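Local coordinates for phage tail sheath protein (Desulfitobacterium hafniense, PDB 3HXL), which probably forms part of the contractile tail sheath of a phage or related phage-tail-like particle, at residues A[37-42]-A[203-208]; A[88-93]-A[186-191]. All blocks are in the same frame, centred on the assembly; numbering follows the deposited sequence.

Contact 1: A[37-42]-A[203-208]; sequences SMPLIL and IALPST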
ATOM      1  N   SER A  37      -0.912   0.392  -0.484  1.00 13.99           N
ATOM      2  CA  SER A  37      -1.949   0.965   0.373  1.00 11.57           C
ATOM      3  C   SER A  37      -2.830  -0.155   0.898  1.00 14.80           C
ATOM      4  O   SER A  37      -3.095  -1.135   0.200  1.00 17.37           O
ATOM      5  CB  SER A  37      -2.819   1.969  -0.379  1.00 17.43           C
ATOM      6  OG  SER A  37      -3.827   2.470   0.494  1.00 16.60           O
HETATM    7  N   MSE A  38      -3.301  -0.002   2.124  1.00 15.69           N
HETATM    8  CA  MSE A  38      -4.106  -1.048   2.723  1.00 19.96           C
HETATM    9  C   MSE A  38      -5.129  -0.533   3.724  1.00 23.79           C
HETATM   10  O   MSE A  38      -4.826   0.310   4.564  1.00 20.03           O
HETATM   11  CB  MSE A  38      -3.155  -2.046   3.388  1.00 19.49           C
HETATM   12  CG  MSE A  38      -3.771  -3.235   4.093  1.00 22.06           C
HETATM   13 SE   MSE A  38      -2.374  -4.547   4.526  1.00 32.27          SE
HETATM   14  CE  MSE A  38      -1.203  -3.332   5.534  1.00 19.67           C
ATOM     15  N   PRO A  39      -6.377  -1.010   3.613  1.00 23.02           N
ATOM     16  CA  PRO A  39      -7.427  -0.584   4.544  1.00 20.37           C
ATOM     17  C   PRO A  39      -7.476  -1.608   5.688  1.00 19.93           C
ATOM     18  O   PRO A  39      -7.617  -2.804   5.445  1.00 20.21           O
ATOM     19  CB  PRO A  39      -8.681  -0.603   3.674  1.00 19.84           C
ATOM     20  CG  PRO A  39      -8.441  -1.791   2.785  1.00 18.42           C
ATOM     21  CD  PRO A  39      -6.954  -1.679   2.428  1.00 19.18           C
ATOM     22  N   LEU A  40      -7.350  -1.147   6.929  1.00 17.67           N
ATOM     23  CA  LEU A  40      -7.360  -2.064   8.061  1.00 19.39           C
ATOM     24  C   LEU A  40      -8.253  -1.679   9.219  1.00 16.14           C
ATOM     25  O   LEU A  40      -8.555  -0.507   9.445  1.00 16.01           O
ATOM     26  CB  LEU A  40      -5.946  -2.252   8.634  1.00 19.85           C
ATOM     27  CG  LEU A  40      -4.863  -2.943   7.805  1.00 22.91           C
ATOM     28  CD1 LEU A  40      -3.603  -3.085   8.650  1.00 16.67           C
ATOM     29  CD2 LEU A  40      -5.351  -4.300   7.345  1.00 25.19           C
ATOM     30  N   ILE A  41      -8.655  -2.703   9.958  1.00 24.45           N
ATOM     31  CA  ILE A  41      -9.460  -2.531  11.150  1.00 22.98           C
ATOM     32  C   ILE A  41      -8.424  -2.607  12.264  1.00 21.34           C
ATOM     33  O   ILE A  41      -7.770  -3.631  12.439  1.00 22.05           O
ATOM     34  CB  ILE A  41     -10.471  -3.664  11.289  1.00 21.15           C
ATOM     35  CG1 ILE A  41     -11.497  -3.559  10.155  1.00 21.67           C
ATOM     36  CG2 ILE A  41     -11.139  -3.602  12.662  1.00 24.72           C
ATOM     37  CD1 ILE A  41     -12.357  -4.785   9.983  1.00 39.07           C
ATOM     38  N   LEU A  42      -8.277  -1.511  13.000  1.00 24.19           N
ATOM     39  CA  LEU A  42      -7.288  -1.427  14.068  1.00 21.39           C
ATOM     40  C   LEU A  42      -7.911  -1.197  15.443  1.00 25.18           C
ATOM     41  O   LEU A  42      -9.127  -1.052  15.570  1.00 23.35           O
ATOM     42  CB  LEU A  42      -6.306  -0.295  13.744  1.00 14.46           C
ATOM     43  CG  LEU A  42      -5.594  -0.401  12.389  1.00 16.28           C
ATOM     44  CD1 LEU A  42      -4.732   0.834  12.144  1.00 17.54           C
ATOM     45  CD2 LEU A  42      -4.737  -1.653  12.377  1.00 18.51           C
ATOM     46  N   ILE A 203      -2.746  -2.173  -4.000  1.00 14.46           N
ATOM     47  CA  ILE A 203      -3.624  -2.171  -2.840  1.00 15.48           C
ATOM     48  C   ILE A 203      -3.793  -3.607  -2.361  1.00 16.78           C
ATOM     49  O   ILE A 203      -3.899  -4.524  -3.169  1.00 16.12           O
ATOM     50  CB  ILE A 203      -5.026  -1.628  -3.185  1.00 21.10           C
ATOM     51  CG1 ILE A 203      -4.969  -0.111  -3.383  1.00 19.67           C
ATOM     52  CG2 ILE A 203      -6.004  -2.006  -2.081  1.00 19.22           C
ATOM     53  CD1 ILE A 203      -6.245   0.475  -3.987  1.00 20.84           C
ATOM     54  N   ALA A 204      -3.802  -3.803  -1.048  1.00 19.66           N
ATOM     55  CA  ALA A 204      -4.007  -5.130  -0.496  1.00 16.98           C
ATOM     56  C   ALA A 204      -5.348  -5.125   0.217  1.00 18.22           C
ATOM     57  O   ALA A 204      -5.685  -4.160   0.908  1.00 15.80           O
ATOM     58  CB  ALA A 204      -2.896  -5.487   0.496  1.00 16.79           C
ATOM     59  N   LEU A 205      -6.128  -6.183   0.024  1.00 18.63           N
ATOM     60  CA  LEU A 205      -7.411  -6.314   0.713  1.00 16.32           C
ATOM     61  C   LEU A 205      -7.309  -7.603   1.527  1.00 15.13           C
ATOM     62  O   LEU A 205      -7.567  -8.685   1.017  1.00 18.11           O
ATOM     63  CB  LEU A 205      -8.583  -6.401  -0.281  1.00 16.55           C
ATOM     64  CG  LEU A 205      -9.954  -6.666   0.358  1.00 16.01           C
ATOM     65  CD1 LEU A 205     -10.248  -5.608   1.425  1.00 17.38           C
ATOM     66  CD2 LEU A 205     -11.037  -6.654  -0.709  1.00 16.57           C
ATOM     67  N   PRO A 206      -6.892  -7.500   2.798  1.00 16.58           N
ATOM     68  CA  PRO A 206      -6.751  -8.661   3.684  1.00 20.49           C
ATOM     69  C   PRO A 206      -8.101  -9.032   4.295  1.00 20.86           C
ATOM     70  O   PRO A 206      -8.270  -9.034   5.516  1.00 15.61           O
ATOM     71  CB  PRO A 206      -5.756  -8.161   4.726  1.00 19.02           C
ATOM     72  CG  PRO A 206      -6.172  -6.739   4.891  1.00 20.47           C
ATOM     73  CD  PRO A 206      -6.354  -6.286   3.443  1.00 17.76           C
ATOM     74  N   SER A 207      -9.048  -9.360   3.421  1.00 20.71           N
ATOM     75  CA  SER A 207     -10.409  -9.697   3.815  1.00 21.78           C
ATOM     76  C   SER A 207     -10.953 -10.853   2.976  1.00 22.84           C
ATOM     77  O   SER A 207     -10.622 -10.983   1.801  1.00 20.26           O
ATOM     78  CB  SER A 207     -11.288  -8.459   3.623  1.00 20.60           C
ATOM     79  OG  SER A 207     -12.661  -8.753   3.808  1.00 18.93           O
ATOM     80  N   THR A 208     -11.786 -11.696   3.578  1.00 23.55           N
ATOM     81  CA  THR A 208     -12.366 -12.817   2.851  1.00 16.86           C
ATOM     82  C   THR A 208     -13.743 -12.454   2.296  1.00 22.02           C
ATOM     83  O   THR A 208     -14.404 -13.286   1.673  1.00 28.32           O
ATOM     84  CB  THR A 208     -12.531 -14.050   3.752  1.00 21.84           C
ATOM     85  OG1 THR A 208     -13.392 -13.725   4.849  1.00 22.80           O
ATOM     86  CG2 THR A 208     -11.179 -14.504   4.287  1.00 20.06           C
TER
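Ser37 and Ile203 pair in a parallel beta bridge, with CA atoms 4.8 Å apart. Ala204 N donates to Ser37 O at 3.0 Å, and the bond is fairly straight (159° at the hydrogen). The same oxygen also takes a CA-H...O contact from Ile203 CA at 3.3 Å. The next rung is not made. Pro39 has no N-H, and its ring carbon CD sits 3.2 Å from Ala204 O. The tight part is round these two carbonyl oxygens, Ser37 O and Ala204 O, and this end is buried. Met38 projects from the face opposite the side chains of Ser37 and Ile203. Its CG, anti to the backbone N (chi1 180°), lies 4.1 Å from Pro206 CD, while SE meets Ala204 CB. Met38, present as selenomethionine, also touches Leu74 of helix 73-78 and Ala268 of helix 263-276.

Beyond it the chains splay, and the CA atoms of Leu40 and Pro206 are 7.9 Å apart. Here the link is a side-chain touch. Leu40 CD2 meets Pro206 CG at 3.6 Å, the two side chains crossing at about a right angle. Pro206 centres an inverse gamma turn and is partly open to solvent.

The chemistry is that of a short parallel pairing stopped by a proline. Ala204 O is buried with no hydrogen-bond partner in the model. Beyond the bridge, apolar contacts take over from backbone bonds.

Contact 2: A[88-93]-A[186-191]; sequences YRLNAG and QAYIDY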
ATOM      1  N   TYR A  88      -5.048   3.079   6.016  1.00 16.34           N
ATOM      2  CA  TYR A  88      -6.332   3.701   6.307  1.00 16.85           C
ATOM      3  C   TYR A  88      -7.054   2.887   7.377  1.00 11.63           C
ATOM      4  O   TYR A  88      -7.349   1.714   7.168  1.00 15.02           O
ATOM      5  CB  TYR A  88      -7.166   3.740   5.030  1.00 18.23           C
ATOM      6  CG  TYR A  88      -8.428   4.563   5.118  1.00 17.74           C
ATOM      7  CD1 TYR A  88      -8.412   5.932   4.853  1.00 21.50           C
ATOM      8  CD2 TYR A  88      -9.648   3.965   5.429  1.00 19.56           C
ATOM      9  CE1 TYR A  88      -9.586   6.686   4.885  1.00 23.55           C
ATOM     10  CE2 TYR A  88     -10.827   4.706   5.468  1.00 21.82           C
ATOM     11  CZ  TYR A  88     -10.788   6.062   5.191  1.00 20.90           C
ATOM     12  OH  TYR A  88     -11.951   6.791   5.199  1.00 25.23           O
ATOM     13  N   ARG A  89      -7.317   3.493   8.531  1.00 15.35           N
ATOM     14  CA  ARG A  89      -8.026   2.779   9.584  1.00 14.61           C
ATOM     15  C   ARG A  89      -9.526   2.926   9.327  1.00 14.83           C
ATOM     16  O   ARG A  89     -10.068   4.026   9.363  1.00 20.23           O
ATOM     17  CB  ARG A  89      -7.683   3.329  10.967  1.00 14.36           C
ATOM     18  CG  ARG A  89      -8.349   2.528  12.070  1.00 18.36           C
ATOM     19  CD  ARG A  89      -8.244   3.185  13.439  1.00 20.51           C
ATOM     20  NE  ARG A  89      -8.931   2.376  14.436  1.00 16.66           N
ATOM     21  CZ  ARG A  89      -9.076   2.711  15.713  1.00 22.54           C
ATOM     22  NH1 ARG A  89      -8.578   3.854  16.169  1.00 21.05           N
ATOM     23  NH2 ARG A  89      -9.721   1.892  16.534  1.00 15.18           N
ATOM     24  N   LEU A  90     -10.182   1.798   9.083  1.00 19.14           N
ATOM     25  CA  LEU A  90     -11.606   1.748   8.754  1.00 21.20           C
ATOM     26  C   LEU A  90     -12.596   1.980   9.888  1.00 28.05           C
ATOM     27  O   LEU A  90     -13.755   2.302   9.637  1.00 27.04           O
ATOM     28  CB  LEU A  90     -11.915   0.392   8.123  1.00 21.99           C
ATOM     29  CG  LEU A  90     -11.196   0.006   6.827  1.00 21.71           C
ATOM     30  CD1 LEU A  90     -11.165  -1.500   6.716  1.00 19.85           C
ATOM     31  CD2 LEU A  90     -11.886   0.640   5.624  1.00 18.41           C
ATOM     32  N   ASN A  91     -12.147   1.801  11.127  1.00 24.34           N
ATOM     33  CA  ASN A  91     -13.018   1.941  12.289  1.00 18.25           C
ATOM     34  C   ASN A  91     -12.552   2.999  13.278  1.00 27.60           C
ATOM     35  O   ASN A  91     -11.355   3.122  13.557  1.00 24.54           O
ATOM     36  CB  ASN A  91     -13.113   0.594  12.999  1.00 18.84           C
ATOM     37  CG  ASN A  91     -11.764   0.110  13.502  1.00 21.38           C
ATOM     38  OD1 ASN A  91     -10.756   0.193  12.795  1.00 27.64           O
ATOM     39  ND2 ASN A  91     -11.740  -0.406  14.720  1.00 19.38           N
ATOM     40  N   ALA A  92     -13.510   3.758  13.804  1.00 22.01           N
ATOM     41  CA  ALA A  92     -13.223   4.798  14.786  1.00 23.90           C
ATOM     42  C   ALA A  92     -13.299   4.204  16.189  1.00 24.00           C
ATOM     43  O   ALA A  92     -12.683   4.716  17.127  1.00 28.33           O
ATOM     44  CB  ALA A  92     -14.222   5.939  14.647  1.00 25.69           C
ATOM     45  N   GLY A  93     -14.058   3.121  16.322  1.00 23.65           N
ATOM     46  CA  GLY A  93     -14.204   2.460  17.607  1.00 21.25           C
ATOM     47  C   GLY A  93     -14.724   3.351  18.721  1.00 26.31           C
ATOM     48  O   GLY A  93     -15.169   4.473  18.478  1.00 28.52           O
ATOM     49  N   GLN A 186     -19.398   0.164   4.052  1.00 28.24           N
ATOM     50  CA  GLN A 186     -19.379   1.521   3.519  1.00 27.11           C
ATOM     51  C   GLN A 186     -18.044   2.186   3.862  1.00 31.56           C
ATOM     52  O   GLN A 186     -17.593   3.100   3.170  1.00 26.06           O
ATOM     53  CB  GLN A 186     -20.543   2.321   4.110  1.00 29.29           C
ATOM     54  CG  GLN A 186     -20.629   3.785   3.691  1.00 25.44           C
ATOM     55  CD  GLN A 186     -20.738   3.983   2.190  1.00 31.05           C
ATOM     56  OE1 GLN A 186     -21.174   3.095   1.458  1.00 33.63           O
ATOM     57  NE2 GLN A 186     -20.356   5.166   1.727  1.00 31.17           N
ATOM     58  N   ALA A 187     -17.412   1.719   4.935  1.00 33.70           N
ATOM     59  CA  ALA A 187     -16.124   2.266   5.348  1.00 32.16           C
ATOM     60  C   ALA A 187     -15.097   2.015   4.244  1.00 22.08           C
ATOM     61  O   ALA A 187     -14.166   2.799   4.060  1.00 23.54           O
ATOM     62  CB  ALA A 187     -15.669   1.611   6.649  1.00 26.84           C
ATOM     63  N   TYR A 188     -15.269   0.915   3.518  1.00 23.89           N
ATOM     64  CA  TYR A 188     -14.358   0.578   2.428  1.00 21.98           C
ATOM     65  C   TYR A 188     -14.582   1.489   1.233  1.00 25.05           C
ATOM     66  O   TYR A 188     -13.693   1.674   0.400  1.00 21.00           O
ATOM     67  CB  TYR A 188     -14.526  -0.879   2.009  1.00 23.67           C
ATOM     68  CG  TYR A 188     -13.908  -1.855   2.981  1.00 18.85           C
ATOM     69  CD1 TYR A 188     -14.620  -2.313   4.091  1.00 18.84           C
ATOM     70  CD2 TYR A 188     -12.604  -2.312   2.800  1.00 22.97           C
ATOM     71  CE1 TYR A 188     -14.048  -3.206   4.995  1.00 29.34           C
ATOM     72  CE2 TYR A 188     -12.021  -3.203   3.699  1.00 24.25           C
ATOM     73  CZ  TYR A 188     -12.747  -3.646   4.790  1.00 21.14           C
ATOM     74  OH  TYR A 188     -12.180  -4.532   5.669  1.00 18.99           O
ATOM     75  N   ILE A 189     -15.779   2.059   1.143  1.00 25.08           N
ATOM     76  CA  ILE A 189     -16.084   2.970   0.060  1.00 20.04           C
ATOM     77  C   ILE A 189     -15.367   4.279   0.346  1.00 15.90           C
ATOM     78  O   ILE A 189     -14.832   4.913  -0.558  1.00 16.95           O
ATOM     79  CB  ILE A 189     -17.612   3.220  -0.055  1.00 26.60           C
ATOM     80  CG1 ILE A 189     -18.323   1.924  -0.446  1.00 22.37           C
ATOM     81  CG2 ILE A 189     -17.886   4.314  -1.076  1.00 26.80           C
ATOM     82  CD1 ILE A 189     -17.834   1.320  -1.767  1.00 29.87           C
ATOM     83  N   ASP A 190     -15.349   4.677   1.615  1.00 19.14           N
ATOM     84  CA  ASP A 190     -14.675   5.904   2.006  1.00 21.66           C
ATOM     85  C   ASP A 190     -13.181   5.735   1.713  1.00 21.48           C
ATOM     86  O   ASP A 190     -12.527   6.648   1.212  1.00 21.05           O
ATOM     87  CB  ASP A 190     -14.892   6.183   3.502  1.00 25.22           C
ATOM     88  CG  ASP A 190     -16.364   6.172   3.897  1.00 37.91           C
ATOM     89  OD1 ASP A 190     -17.208   6.545   3.061  1.00 29.59           O
ATOM     90  OD2 ASP A 190     -16.674   5.805   5.052  1.00 34.06           O
ATOM     91  N   TYR A 191     -12.649   4.557   2.028  1.00 22.34           N
ATOM     92  CA  TYR A 191     -11.235   4.260   1.780  1.00 21.78           C
ATOM     93  C   TYR A 191     -10.889   4.459   0.308  1.00 18.71           C
ATOM     94  O   TYR A 191     -10.010   5.246  -0.026  1.00 21.52           O
ATOM     95  CB  TYR A 191     -10.909   2.812   2.165  1.00 19.69           C
ATOM     96  CG  TYR A 191      -9.571   2.322   1.623  1.00 20.68           C
ATOM     97  CD1 TYR A 191      -8.367   2.899   2.042  1.00 22.91           C
ATOM     98  CD2 TYR A 191      -9.512   1.293   0.681  1.00 15.24           C
ATOM     99  CE1 TYR A 191      -7.135   2.460   1.532  1.00 16.45           C
ATOM    100  CE2 TYR A 191      -8.288   0.851   0.169  1.00 14.51           C
ATOM    101  CZ  TYR A 191      -7.111   1.437   0.601  1.00 14.34           C
ATOM    102  OH  TYR A 191      -5.906   0.987   0.106  1.00 17.57           O
TER
HETATM  103  O   HOH W   1     -14.076   6.056   6.751  1.00 40.74           O
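Leu90 and Ala187 bring the backbones closest, with CA atoms 5.7 Å apart. The CA atoms of Tyr88 and Tyr191 are 6.7 Å apart. Residues 88-89 end strand 84-89, and the chain then turns into a loop at Leu90. Residues 186-191 belong to helix 185-195. No direct hydrogen bond joins the two segments, so side chains carry the contact.

Tyr88 and Leu90 both point toward the helix. In Tyr88, CG is anti to the backbone N (chi1 -170°), and the side chains of Tyr88 and Tyr191 slide past each other in opposite directions. Tyr191 CA sits over one face of the Tyr88 ring, 3.9 Å from its centroid, in a CH-pi contact. The two tyrosine rings are oblique, with planes at 53°. Tyr88 CB presses on Tyr191 CD1 at 3.3 Å. The far end of Tyr191 belongs to the sheet: its OH bonds to Ser37 OG.

Leu90 spreads its two methyls over the Tyr188 ring, the side chains crossing at about a right angle. CD2 lies above the ring centre, 4.1 Å from the centroid. CD1 lies over the phenol end, 3.3 Å from CZ. CD2 also packs on Ala187, touching both its CB and its carbonyl oxygen.

At the exposed edge, Tyr88 OH and Asp190 are joined through a water. It is 2.7 Å from Tyr88 OH and donates to Asp190 OD2.

This is a helix packed on a sheet in an alpha-beta domain. The path from strand 84-89 through helix 185-195 to strand 202-204 is consistent with a beta-alpha-beta crossover that passes over strand 35-40, with the beta-sandwich domain inserted in the connection.

Both contacts are largely buried and reach the same mixed sheet. Contact 1 lies within it, between neighbouring strands near the centre of the chain. Contact 2 lies farther out, between the sheet and a helix that covers it. Contact 1 has a direct backbone hydrogen bond; contact 2 relies on aromatic and aliphatic packing, with one water bridge at its exposed edge. The two also touch each other. They share a hydrogen bond through Tyr191, and Asn91 ND2 reaches Leu42 O at 2.8 Å. Helix 185-195 and strand 202-204 are consecutive, so one run of chain supplies a partner to each contact.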